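Local coordinates for protein malate dehydrogenase (Picrophilus torridus, PDB 4BGV) that probably catalyses the reversible, NAD-dependent oxidation of malate to oxaloacetate, a step of the tricarboxylic acid cycle, at residues Gly11-Gly14 and Ala15-Gln19; Pro234-Ser237 and Ile238-Val242; Lys105-Gly108 and Glu109-Lys113; Ile31-Val35 and Asp36-Glu40; Ser138-Ser141 and Pro142-Ile146. One frame throughout, in Å; residues are numbered along the deposited sequence.

Contact 1 (Gly11-Gly14 and Ala15-Gln19)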
loop_
_atom_site.group_PDB
_atom_site.type_symbol
_atom_site.label_atom_id
_atom_site.label_comp_id
_atom_site.label_asym_id
_atom_site.label_seq_id
_atom_site.Cartn_x
_atom_site.Cartn_y
_atom_site.Cartn_z
ATOM N N GLY A 11 10.183 -23.736 3.911
ATOM C CA GLY A 11 11.548 -23.269 3.741
ATOM C C GLY A 11 11.538 -21.829 3.251
ATOM O O GLY A 11 10.511 -21.156 3.315
ATOM N N ALA A 12 12.672 -21.355 2.746
ATOM C CA ALA A 12 12.794 -19.946 2.353
ATOM C C ALA A 12 11.723 -19.524 1.347
ATOM O O ALA A 12 11.109 -18.479 1.489
ATOM C CB ALA A 12 14.201 -19.668 1.778
ATOM N N VAL A 13 11.498 -20.329 0.320
ATOM C CA VAL A 13 10.523 -19.905 -0.690
ATOM C C VAL A 13 9.102 -19.908 -0.135
ATOM O O VAL A 13 8.387 -18.925 -0.262
ATOM C CB VAL A 13 10.626 -20.729 -2.003
ATOM C CG1 VAL A 13 9.487 -20.362 -2.966
ATOM C CG2 VAL A 13 11.966 -20.452 -2.671
ATOM N N GLY A 14 8.693 -21.005 0.494
ATOM C CA GLY A 14 7.324 -21.105 0.985
ATOM C C GLY A 14 7.011 -20.054 2.034
ATOM O O GLY A 14 5.945 -19.409 2.004
ATOM N N ALA A 15 7.947 -19.830 2.949
ATOM C CA ALA A 15 7.682 -18.840 3.994
ATOM C C ALA A 15 7.674 -17.408 3.435
ATOM O O ALA A 15 6.900 -16.568 3.888
ATOM C CB ALA A 15 8.654 -18.986 5.153
ATOM N N THR A 16 8.502 -17.143 2.429
ATOM C CA THR A 16 8.496 -15.829 1.787
ATOM C C THR A 16 7.151 -15.612 1.107
ATOM O O THR A 16 6.575 -14.529 1.181
ATOM C CB THR A 16 9.639 -15.708 0.762
ATOM O OG1 THR A 16 10.879 -15.864 1.456
ATOM C CG2 THR A 16 9.650 -14.332 0.070
ATOM N N VAL A 17 6.651 -16.654 0.444
ATOM C CA VAL A 17 5.337 -16.577 -0.170
ATOM C C VAL A 17 4.308 -16.216 0.899
ATOM O O VAL A 17 3.488 -15.325 0.693
ATOM C CB VAL A 17 4.941 -17.895 -0.854
ATOM C CG1 VAL A 17 3.463 -17.869 -1.259
ATOM C CG2 VAL A 17 5.814 -18.133 -2.088
ATOM N N ALA A 18 4.357 -16.911 2.031
ATOM C CA ALA A 18 3.395 -16.672 3.109
ATOM C C ALA A 18 3.482 -15.230 3.620
ATOM O O ALA A 18 2.458 -14.548 3.791
ATOM C CB ALA A 18 3.600 -17.673 4.252
ATOM N N GLN A 19 4.705 -14.749 3.845
ATOM C CA GLN A 19 4.869 -13.379 4.344
ATOM C C GLN A 19 4.403 -12.372 3.291
ATOM O O GLN A 19 3.828 -11.331 3.623
ATOM C CB GLN A 19 6.319 -13.107 4.746
ATOM C CG GLN A 19 6.590 -11.655 5.194
ATOM C CD GLN A 19 5.892 -11.291 6.516
ATOM O OE1 GLN A 19 6.489 -11.388 7.597
ATOM N NE2 GLN A 19 4.642 -10.846 6.429
#

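Contact 2 (Pro234-Ser237 and Ile238-Val242)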
loop_
_atom_site.group_PDB
_atom_site.type_symbol
_atom_site.label_atom_id
_atom_site.label_comp_id
_atom_site.label_asym_id
_atom_site.label_seq_id
_atom_site.Cartn_x
_atom_site.Cartn_y
_atom_site.Cartn_z
ATOM N N PRO A 234 11.497 -14.857 -6.317
ATOM C CA PRO A 234 10.493 -15.912 -6.502
ATOM C C PRO A 234 9.250 -15.690 -5.634
ATOM O O PRO A 234 8.146 -15.843 -6.134
ATOM C CB PRO A 234 11.233 -17.170 -6.045
ATOM C CG PRO A 234 12.680 -16.881 -6.390
ATOM C CD PRO A 234 12.837 -15.425 -6.049
ATOM N N GLY A 235 9.419 -15.291 -4.379
ATOM C CA GLY A 235 8.268 -15.104 -3.502
ATOM C C GLY A 235 7.204 -14.151 -4.044
ATOM O O GLY A 235 6.012 -14.466 -4.050
ATOM N N ILE A 236 7.625 -12.978 -4.506
ATOM C CA ILE A 236 6.663 -12.032 -5.070
ATOM C C ILE A 236 6.173 -12.493 -6.453
ATOM O O ILE A 236 5.018 -12.284 -6.797
ATOM C CB ILE A 236 7.186 -10.555 -5.060
ATOM C CG1 ILE A 236 6.118 -9.583 -5.590
ATOM C CG2 ILE A 236 8.524 -10.399 -5.833
ATOM C CD1 ILE A 236 4.872 -9.509 -4.730
ATOM N N SER A 237 7.031 -13.157 -7.225
ATOM C CA SER A 237 6.619 -13.671 -8.543
ATOM C C SER A 237 5.486 -14.697 -8.410
ATOM O O SER A 237 4.569 -14.747 -9.229
ATOM C CB SER A 237 7.811 -14.301 -9.280
ATOM O OG SER A 237 8.821 -13.332 -9.504
ATOM N N ILE A 238 5.555 -15.490 -7.349
ATOM C CA ILE A 238 4.536 -16.483 -7.050
ATOM C C ILE A 238 3.274 -15.804 -6.521
ATOM O O ILE A 238 2.153 -16.119 -6.951
ATOM C CB ILE A 238 5.067 -17.467 -5.999
ATOM C CG1 ILE A 238 6.225 -18.291 -6.583
ATOM C CG2 ILE A 238 3.943 -18.360 -5.466
ATOM C CD1 ILE A 238 7.109 -18.894 -5.480
ATOM N N ALA A 239 3.452 -14.864 -5.595
ATOM C CA ALA A 239 2.299 -14.169 -5.006
ATOM C C ALA A 239 1.455 -13.428 -6.049
ATOM O O ALA A 239 0.231 -13.403 -5.941
ATOM C CB ALA A 239 2.745 -13.218 -3.901
ATOM N N VAL A 240 2.081 -12.825 -7.062
ATOM C CA VAL A 240 1.261 -12.129 -8.066
ATOM C C VAL A 240 0.377 -13.118 -8.834
ATOM O O VAL A 240 -0.730 -12.777 -9.240
ATOM C CB VAL A 240 2.082 -11.222 -9.027
ATOM C CG1 VAL A 240 2.756 -10.090 -8.246
ATOM C CG2 VAL A 240 3.088 -12.027 -9.831
ATOM N N MET A 241 0.860 -14.343 -9.024
ATOM C CA MET A 241 0.040 -15.398 -9.638
ATOM C C MET A 241 -1.102 -15.812 -8.706
ATOM O O MET A 241 -2.252 -15.908 -9.132
ATOM C CB MET A 241 0.880 -16.631 -9.960
ATOM C CG MET A 241 1.874 -16.423 -11.096
ATOM S SD MET A 241 3.155 -17.703 -11.159
ATOM C CE MET A 241 2.213 -19.169 -11.607
ATOM N N VAL A 242 -0.776 -16.054 -7.437
ATOM C CA VAL A 242 -1.787 -16.492 -6.474
ATOM C C VAL A 242 -2.905 -15.445 -6.305
ATOM O O VAL A 242 -4.105 -15.775 -6.310
ATOM C CB VAL A 242 -1.152 -16.771 -5.096
ATOM C CG1 VAL A 242 -2.237 -17.093 -4.050
ATOM C CG2 VAL A 242 -0.111 -17.906 -5.203
#

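Contact 3 (Lys105-Gly108 and Glu109-Lys113)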
loop_
_atom_site.group_PDB
_atom_site.type_symbol
_atom_site.label_atom_id
_atom_site.label_comp_id
_atom_site.label_asym_id
_atom_site.label_seq_id
_atom_site.Cartn_x
_atom_site.Cartn_y
_atom_site.Cartn_z
ATOM N N LYS A 105 3.903 -36.488 -6.626
ATOM C CA LYS A 105 2.911 -37.559 -6.635
ATOM C C LYS A 105 2.222 -37.661 -5.266
ATOM O O LYS A 105 0.994 -37.668 -5.187
ATOM C CB LYS A 105 3.520 -38.908 -7.076
ATOM C CG LYS A 105 2.489 -40.031 -7.215
ATOM C CD LYS A 105 3.045 -41.241 -7.989
ATOM C CE LYS A 105 1.985 -42.341 -8.165
ATOM N NZ LYS A 105 1.547 -42.930 -6.859
ATOM N N SER A 106 3.004 -37.709 -4.193
ATOM C CA SER A 106 2.413 -37.818 -2.865
ATOM C C SER A 106 1.698 -36.530 -2.443
ATOM O O SER A 106 0.646 -36.588 -1.802
ATOM C CB SER A 106 3.449 -38.248 -1.816
ATOM O OG SER A 106 4.376 -37.210 -1.560
ATOM N N VAL A 107 2.264 -35.373 -2.791
ATOM C CA VAL A 107 1.579 -34.107 -2.529
ATOM C C VAL A 107 0.247 -34.035 -3.275
ATOM O O VAL A 107 -0.777 -33.663 -2.694
ATOM C CB VAL A 107 2.457 -32.871 -2.851
ATOM C CG1 VAL A 107 1.610 -31.611 -2.931
ATOM C CG2 VAL A 107 3.541 -32.700 -1.782
ATOM N N GLY A 108 0.255 -34.417 -4.551
ATOM C CA GLY A 108 -0.959 -34.396 -5.354
ATOM C C GLY A 108 -2.023 -35.350 -4.843
ATOM O O GLY A 108 -3.225 -35.057 -4.900
ATOM N N GLU A 109 -1.584 -36.501 -4.339
ATOM C CA GLU A 109 -2.509 -37.452 -3.718
ATOM C C GLU A 109 -3.153 -36.890 -2.453
ATOM O O GLU A 109 -4.343 -37.089 -2.221
ATOM C CB GLU A 109 -1.821 -38.804 -3.464
ATOM C CG GLU A 109 -1.637 -39.578 -4.783
ATOM C CD GLU A 109 -0.602 -40.684 -4.708
ATOM O OE1 GLU A 109 0.053 -40.839 -3.647
ATOM O OE2 GLU A 109 -0.443 -41.396 -5.724
ATOM N N ALA A 110 -2.369 -36.179 -1.646
ATOM C CA ALA A 110 -2.909 -35.503 -0.470
ATOM C C ALA A 110 -3.888 -34.385 -0.844
ATOM O O ALA A 110 -4.896 -34.189 -0.172
ATOM C CB ALA A 110 -1.777 -34.957 0.418
ATOM N N ILE A 111 -3.586 -33.645 -1.907
ATOM C CA ILE A 111 -4.493 -32.600 -2.375
ATOM C C ILE A 111 -5.826 -33.188 -2.850
ATOM O O ILE A 111 -6.898 -32.656 -2.547
ATOM C CB ILE A 111 -3.850 -31.757 -3.506
ATOM C CG1 ILE A 111 -2.701 -30.901 -2.954
ATOM C CG2 ILE A 111 -4.893 -30.883 -4.174
ATOM C CD1 ILE A 111 -1.787 -30.296 -4.050
ATOM N N LYS A 112 -5.756 -34.292 -3.584
ATOM C CA LYS A 112 -6.962 -34.963 -4.048
ATOM C C LYS A 112 -7.813 -35.417 -2.869
ATOM O O LYS A 112 -9.038 -35.309 -2.892
ATOM C CB LYS A 112 -6.602 -36.168 -4.911
ATOM C CG LYS A 112 -7.809 -36.964 -5.385
ATOM C CD LYS A 112 -7.368 -38.175 -6.179
ATOM C CE LYS A 112 -8.554 -38.829 -6.874
ATOM N NZ LYS A 112 -8.103 -39.827 -7.879
ATOM N N LYS A 113 -7.150 -35.917 -1.834
ATOM C CA LYS A 113 -7.845 -36.439 -0.664
ATOM C C LYS A 113 -8.457 -35.342 0.206
ATOM O O LYS A 113 -9.567 -35.503 0.720
ATOM C CB LYS A 113 -6.901 -37.293 0.182
ATOM C CG LYS A 113 -7.545 -37.879 1.448
ATOM C CD LYS A 113 -6.577 -38.789 2.163
ATOM C CE LYS A 113 -7.245 -39.533 3.316
ATOM N NZ LYS A 113 -6.279 -40.487 3.930
#

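Contact 4 (Ile31-Val35 and Asp36-Glu40)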
loop_
_atom_site.group_PDB
_atom_site.type_symbol
_atom_site.label_atom_id
_atom_site.label_comp_id
_atom_site.label_asym_id
_atom_site.label_seq_id
_atom_site.Cartn_x
_atom_site.Cartn_y
_atom_site.Cartn_z
ATOM N N ILE A 31 0.311 -22.849 6.495
ATOM C CA ILE A 31 1.620 -23.309 6.016
ATOM C C ILE A 31 1.823 -24.745 6.478
ATOM O O ILE A 31 1.440 -25.097 7.594
ATOM C CB ILE A 31 2.782 -22.424 6.556
ATOM C CG1 ILE A 31 2.462 -20.933 6.383
ATOM C CG2 ILE A 31 4.109 -22.757 5.862
ATOM C CD1 ILE A 31 3.519 -20.032 6.978
ATOM N N PHE A 32 2.412 -25.571 5.610
ATOM C CA PHE A 32 2.644 -26.989 5.903
ATOM C C PHE A 32 4.092 -27.389 5.622
ATOM O O PHE A 32 4.677 -26.971 4.624
ATOM C CB PHE A 32 1.701 -27.871 5.064
ATOM C CG PHE A 32 0.242 -27.576 5.294
ATOM C CD1 PHE A 32 -0.373 -26.491 4.665
ATOM C CD2 PHE A 32 -0.506 -28.362 6.160
ATOM C CE1 PHE A 32 -1.712 -26.196 4.901
ATOM C CE2 PHE A 32 -1.848 -28.089 6.392
ATOM C CZ PHE A 32 -2.456 -27.000 5.762
ATOM N N ASP A 33 4.661 -28.205 6.505
ATOM C CA ASP A 33 6.004 -28.726 6.308
ATOM C C ASP A 33 6.199 -29.999 7.120
ATOM O O ASP A 33 5.697 -30.131 8.243
ATOM C CB ASP A 33 7.081 -27.700 6.680
ATOM C CG ASP A 33 8.421 -27.998 6.002
ATOM O OD1 ASP A 33 9.136 -28.906 6.471
ATOM O OD2 ASP A 33 8.739 -27.363 4.972
ATOM N N ILE A 34 6.948 -30.932 6.540
ATOM C CA ILE A 34 7.194 -32.216 7.164
ATOM C C ILE A 34 8.150 -32.101 8.355
ATOM O O ILE A 34 8.183 -32.980 9.216
ATOM C CB ILE A 34 7.772 -33.220 6.123
ATOM C CG1 ILE A 34 7.795 -34.641 6.680
ATOM C CG2 ILE A 34 9.155 -32.784 5.669
ATOM C CD1 ILE A 34 6.697 -35.525 6.122
ATOM N N VAL A 35 8.911 -31.012 8.416
ATOM C CA VAL A 35 9.845 -30.804 9.518
ATOM C C VAL A 35 9.129 -30.266 10.756
ATOM O O VAL A 35 8.520 -29.211 10.707
ATOM C CB VAL A 35 10.972 -29.840 9.120
ATOM C CG1 VAL A 35 11.873 -29.536 10.315
ATOM C CG2 VAL A 35 11.784 -30.437 7.977
ATOM N N ASP A 36 9.216 -30.994 11.869
ATOM C CA ASP A 36 8.481 -30.613 13.075
ATOM C C ASP A 36 8.862 -29.211 13.557
ATOM O O ASP A 36 10.040 -28.880 13.688
ATOM C CB ASP A 36 8.681 -31.639 14.192
ATOM C CG ASP A 36 7.780 -31.377 15.390
ATOM O OD1 ASP A 36 6.580 -31.074 15.191
ATOM O OD2 ASP A 36 8.280 -31.461 16.530
ATOM N N GLY A 37 7.848 -28.384 13.788
ATOM C CA GLY A 37 8.041 -27.038 14.294
ATOM C C GLY A 37 8.211 -25.945 13.248
ATOM O O GLY A 37 7.951 -24.778 13.536
ATOM N N LEU A 38 8.666 -26.307 12.050
ATOM C CA LEU A 38 9.095 -25.304 11.065
ATOM C C LEU A 38 7.949 -24.452 10.546
ATOM O O LEU A 38 8.025 -23.223 10.579
ATOM C CB LEU A 38 9.852 -25.941 9.888
ATOM C CG LEU A 38 10.429 -24.955 8.856
ATOM C CD1 LEU A 38 11.526 -24.100 9.511
ATOM C CD2 LEU A 38 10.982 -25.707 7.628
ATOM N N ALA A 39 6.891 -25.092 10.062
ATOM C CA ALA A 39 5.750 -24.334 9.553
ATOM C C ALA A 39 5.052 -23.544 10.666
ATOM O O ALA A 39 4.670 -22.398 10.461
ATOM C CB ALA A 39 4.759 -25.241 8.845
ATOM N N GLU A 40 4.882 -24.155 11.834
ATOM C CA GLU A 40 4.307 -23.434 12.977
ATOM C C GLU A 40 5.165 -22.209 13.353
ATOM O O GLU A 40 4.641 -21.124 13.658
ATOM C CB GLU A 40 4.149 -24.387 14.177
ATOM C CG GLU A 40 3.759 -23.709 15.475
ATOM C CD GLU A 40 3.472 -24.700 16.602
ATOM O OE1 GLU A 40 3.563 -25.924 16.365
ATOM O OE2 GLU A 40 3.145 -24.242 17.723
HETATM O O HOH W 1 6.279 -28.081 10.156
#

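Contact 5 (Ser138-Ser141 and Pro142-Ile146)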
loop_
_atom_site.group_PDB
_atom_site.type_symbol
_atom_site.label_atom_id
_atom_site.label_comp_id
_atom_site.label_asym_id
_atom_site.label_seq_id
_atom_site.Cartn_x
_atom_site.Cartn_y
_atom_site.Cartn_z
ATOM N N SER A 138 -3.257 -35.775 -8.793
ATOM C CA SER A 138 -4.413 -35.192 -8.116
ATOM C C SER A 138 -5.727 -35.379 -8.873
ATOM O O SER A 138 -6.781 -35.380 -8.260
ATOM C CB SER A 138 -4.204 -33.699 -7.849
ATOM O OG SER A 138 -4.265 -32.951 -9.059
ATOM N N GLY A 139 -5.662 -35.493 -10.199
ATOM C CA GLY A 139 -6.863 -35.613 -11.019
ATOM C C GLY A 139 -7.639 -34.308 -11.165
ATOM O O GLY A 139 -8.756 -34.274 -11.696
ATOM N N ILE A 140 -7.040 -33.221 -10.700
ATOM C CA ILE A 140 -7.661 -31.905 -10.793
ATOM C C ILE A 140 -7.765 -31.492 -12.260
ATOM O O ILE A 140 -6.872 -31.797 -13.056
ATOM C CB ILE A 140 -6.858 -30.882 -9.950
ATOM C CG1 ILE A 140 -7.164 -31.100 -8.464
ATOM C CG2 ILE A 140 -7.148 -29.431 -10.370
ATOM C CD1 ILE A 140 -6.274 -30.309 -7.531
ATOM N N SER A 141 -8.868 -30.849 -12.630
ATOM C CA SER A 141 -9.043 -30.382 -14.002
ATOM C C SER A 141 -7.862 -29.479 -14.369
ATOM O O SER A 141 -7.514 -28.562 -13.623
ATOM C CB SER A 141 -10.388 -29.658 -14.168
ATOM O OG SER A 141 -10.751 -29.548 -15.535
ATOM N N PRO A 142 -7.209 -29.771 -15.505
ATOM C CA PRO A 142 -5.859 -29.236 -15.741
ATOM C C PRO A 142 -5.766 -27.711 -15.890
ATOM O O PRO A 142 -4.686 -27.159 -15.667
ATOM C CB PRO A 142 -5.417 -29.935 -17.032
ATOM C CG PRO A 142 -6.671 -30.468 -17.652
ATOM C CD PRO A 142 -7.587 -30.783 -16.506
ATOM N N GLU A 143 -6.868 -27.051 -16.236
ATOM C CA GLU A 143 -6.878 -25.592 -16.271
ATOM C C GLU A 143 -6.720 -24.986 -14.866
ATOM O O GLU A 143 -6.470 -23.785 -14.732
ATOM C CB GLU A 143 -8.152 -25.059 -16.946
ATOM C CG GLU A 143 -9.372 -24.929 -16.013
ATOM C CD GLU A 143 -10.111 -26.249 -15.784
ATOM O OE1 GLU A 143 -9.697 -27.281 -16.354
ATOM O OE2 GLU A 143 -11.122 -26.259 -15.039
ATOM N N ARG A 144 -6.858 -25.806 -13.824
ATOM C CA ARG A 144 -6.817 -25.289 -12.452
ATOM C C ARG A 144 -5.426 -25.410 -11.844
ATOM O O ARG A 144 -5.224 -25.117 -10.663
ATOM C CB ARG A 144 -7.871 -25.980 -11.567
ATOM C CG ARG A 144 -9.278 -25.733 -12.099
ATOM C CD ARG A 144 -10.322 -26.684 -11.517
ATOM N NE ARG A 144 -10.729 -26.315 -10.166
ATOM C CZ ARG A 144 -11.598 -25.349 -9.875
ATOM N NH1 ARG A 144 -12.141 -24.628 -10.847
ATOM N NH2 ARG A 144 -11.918 -25.097 -8.601
ATOM N N ILE A 145 -4.464 -25.807 -12.676
ATOM C CA ILE A 145 -3.081 -25.973 -12.240
ATOM C C ILE A 145 -2.173 -25.096 -13.102
ATOM O O ILE A 145 -2.220 -25.171 -14.335
ATOM C CB ILE A 145 -2.623 -27.454 -12.390
ATOM C CG1 ILE A 145 -3.565 -28.385 -11.615
ATOM C CG2 ILE A 145 -1.202 -27.627 -11.902
ATOM C CD1 ILE A 145 -3.398 -29.885 -11.963
ATOM N N ILE A 146 -1.367 -24.255 -12.461
ATOM C CA ILE A 146 -0.366 -23.468 -13.198
ATOM C C ILE A 146 1.004 -23.551 -12.525
ATOM O O ILE A 146 1.091 -23.719 -11.316
ATOM C CB ILE A 146 -0.795 -21.982 -13.362
ATOM C CG1 ILE A 146 -0.987 -21.305 -12.008
ATOM C CG2 ILE A 146 -2.101 -21.893 -14.157
ATOM C CD1 ILE A 146 -1.417 -19.815 -12.137
#

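Contact 1 (Gly11-Gly14 and Ala15-Gln19)
Thr16 turns its hydroxyl back onto the carbonyl of Ala12 in the first turn of helix 12-23, the helix that follows the glycine-rich GxGxxG loop of a Rossmann fold. Its OG1 lies opposite the carbonyl carbon and next to the backbone N (chi1 -61°), which aims it down the helix at Ala12 O, 2.6 Å away. That oxygen is gripped twice: Thr16 N also donates to Ala12 O, at 3.1 Å, and the two donors arrive from opposite faces of the carbonyl plane. The hydroxyl of a threonine buried in a helix thus finds its acceptor within its own backbone, while its methyl CG2 is left for packing.

One residue round from that pair, Val13 and Val17, a turn apart, stand on the same flank, where CG1 of Val13 comes within 4.4 Å of CG2 of Val17. Beyond them Ile238 of helix 232-246 touches both, and Val13 also meets Val123. Ala15 and Thr16 pack against Tyr232 of the second subunit.

Gly11, at the N-cap position, and Gly14 bring no side chain to this end of the helix, which by similarity belongs to the NAD(+) site together with Ala12 and Val13. Gly14 O receives Ala18 N, and the helical ladder starts at the cap itself, where Ala15 N donates to Gly11 O at 2.9 Å with an N-H...O angle of 166°.

Contact 2 (Pro234-Ser237 and Ile238-Val242)
Ile236 and Val240 make the closer of two apolar side-chain contacts here, with CD1 of Ile236 reaching along the helix to within 4.1 Å of Val240 CG1, the two chains set at a slant. Ile236 can do this because its CG1 branch extends opposite the backbone N (chi1 -177°); the same CD1 lies 4.4 Å from Ala239 CB.

Side chains also lean on backbone carbonyls. CG1 of Ile238 folds back over Pro234 O at 3.1 Å, and Val240 CG2 rests on Ser237 O at 3.2 Å.

The polar contacts are the regular helix bonds: Ile238 N to Pro234 O, 2.9 Å, then Ala239 N to Gly235 O and Val240 N to Ile236 O. Ser237 OG is held by Ala233 O, one turn back.

Outward, Ile238 meets Val13, Val17, Val80, Val123 and Leu148, so an alanine here would probably open a gap where CD1 now meets Val13 and Val17 of the nucleotide-binding half. On other flanks lie helix 150-165 and, from the second subunit, His52 and Trp53. This buried, largely apolar stretch of helix 232-246 belongs to the C-terminal domain and docks against the Rossmann fold of an LDH/MDH-type dehydrogenase.

Contact 3 (Lys105-Gly108 and Glu109-Lys113)
Lys105 and Glu109, one helical turn apart, join in a salt bridge in which NZ of the lysine lies 2.8 Å from OE2 of the glutamate. The ammonium approaches on the syn side of OE2 and only 17° out of the carboxylate plane. Lys105 runs extended until its last bond, where a bend (chi4 -64°) swings NZ round to the acid, and the two chains slant across one another. Glu109 meets it by keeping CG beside its own backbone N (chi1 -74°), which also lays CG over Lys105 O at 3.3 Å.

On the inward flank the same spacing joins two apolar residues: CG1 of Val107 meets CD1 of Ile111 at 3.8 Å. Ile111 folds CG1 back against Val107 O, the oxygen that accepts Ile111 N at 2.9 Å. Further bonds from Glu109 N to Lys105 O, Ala110 N to Ser106 O and Lys112 N to Gly108 O set the side-chain spacing.

In the next shell Tyr318 and Phe319 of helix 295-321 touch Lys105, whose NZ has a weak second bond to Asn322 O. Val107 packs on Val81 and Ile111 on Ile79, both of strand 78-81. One flank thus carries charge while the other packs on the parallel sheet, as expected of an amphipathic helix in a beta-alpha-beta unit, here strand 78-81, helix 93-114 and strand 119-122 of the Rossmann fold.

Contact 4 (Ile31-Val35 and Asp36-Glu40)
Two groups meet Val35 O at the turn from strand 28-33 into helix 38-47: the backbone N of Leu38, 3.2 Å away, and a water at 2.6 Å. Leu38 N comes in above the carbonyl plane, 36° out of it. The same water lies 2.9 Å from Asp33 O and accepts from Ala39 N, so it bridges the strand end to the first helical turn.

Asp33 shapes the turn with its side chain. Its OD1 takes the N-H of Val35 on the anti lone pair at 2.9 Å, an Asx turn, while OD2 is held by Ala10 N of the glycine-rich loop. With the carboxylate pinned from two directions, CD2 of Leu38 rests slantwise against its CG at 3.8 Å. By similarity Asp33 binds NAD(+); an acid at the end of this strand commonly receives the adenosine ribose in NAD-dependent Rossmann folds.

Ala39 CB packs on the strand, 3.5 Å from Ile31 O and 3.9 Å from Ile31 CG2. Gly37, with positive phi, occupies the N-cap position. Strand 28-33 runs in the parallel sheet between strands 4-8 and 59-63, with Ile31 facing helix 12-23 as well as the start of helix 38-47.

Contact 5 (Ser138-Ser141 and Pro142-Ile146)
The carboxylate of Glu143 meets the hydroxyl of Ser141 at its oxygen edge: OE1 accepts from Ser141 OG at 2.6 Å through its syn lone pair, the one on the side of OE2. This closes a tight turn in the link from helix 127-138 to strand 145-147, the last strand of the parallel sheet in the Rossmann fold. Glu143 curls back because CG stands between its backbone N and carbonyl carbon (chi1 85°) and the chain bends again at chi2, -81°. The flat guanidinium of Arg144 turns elsewhere, its NH2 held by Glu117 O, while the aliphatic part of that side chain passes Ser141, with CD 4.0 Å from Ser141 CB. A glycine in place of Glu143 would probably leave the Ser141 hydroxyl without its acceptor and free to turn.

The backbone repeats the closure, Arg144 N donating to Ser141 O at 2.8 Å at the start of the 3-10 segment 142-144. Pro142, whose ring packs on Tyr135, opens that segment.

On the buried side Ile140 CG2 touches two neighbours, Arg144 CB at 3.7 Å and Ile145 CG1 at 3.9 Å; its chain crosses that of Arg144 at about a right angle. Ile140 and Ile145 also touch strand 119-122, which joins the link to the sheet.

Where the helix ends, Gly139 takes positive phi and Ser138 forms an ST turn. Its OG, also bonded to Ile134 O, accepts Ile140 N at 3.2 Å.

Overall arrangement
From the N terminus the five contacts follow in series, none nested or crossing. Contact 1 opens helix 12-23 after strand 4-8; contact 4 turns strand 28-33 into helix 38-47 and touches contact 1, Ala18 CB meeting Ile31 CD1 at 3.6 Å. Contact 3 lies far along helix 93-114, and contact 5 closes the link leading to strand 145-147, the two touching where Ile111 CG2 meets Ile140 CD1 at 3.7 Å. Contact 2, in the C-terminal domain, ties the halves together: Ile238 packs on contact 1, and Met241 CE on Ile146 CD1 of contact 5. Contacts 1, 2 and 4 also reach the second subunit.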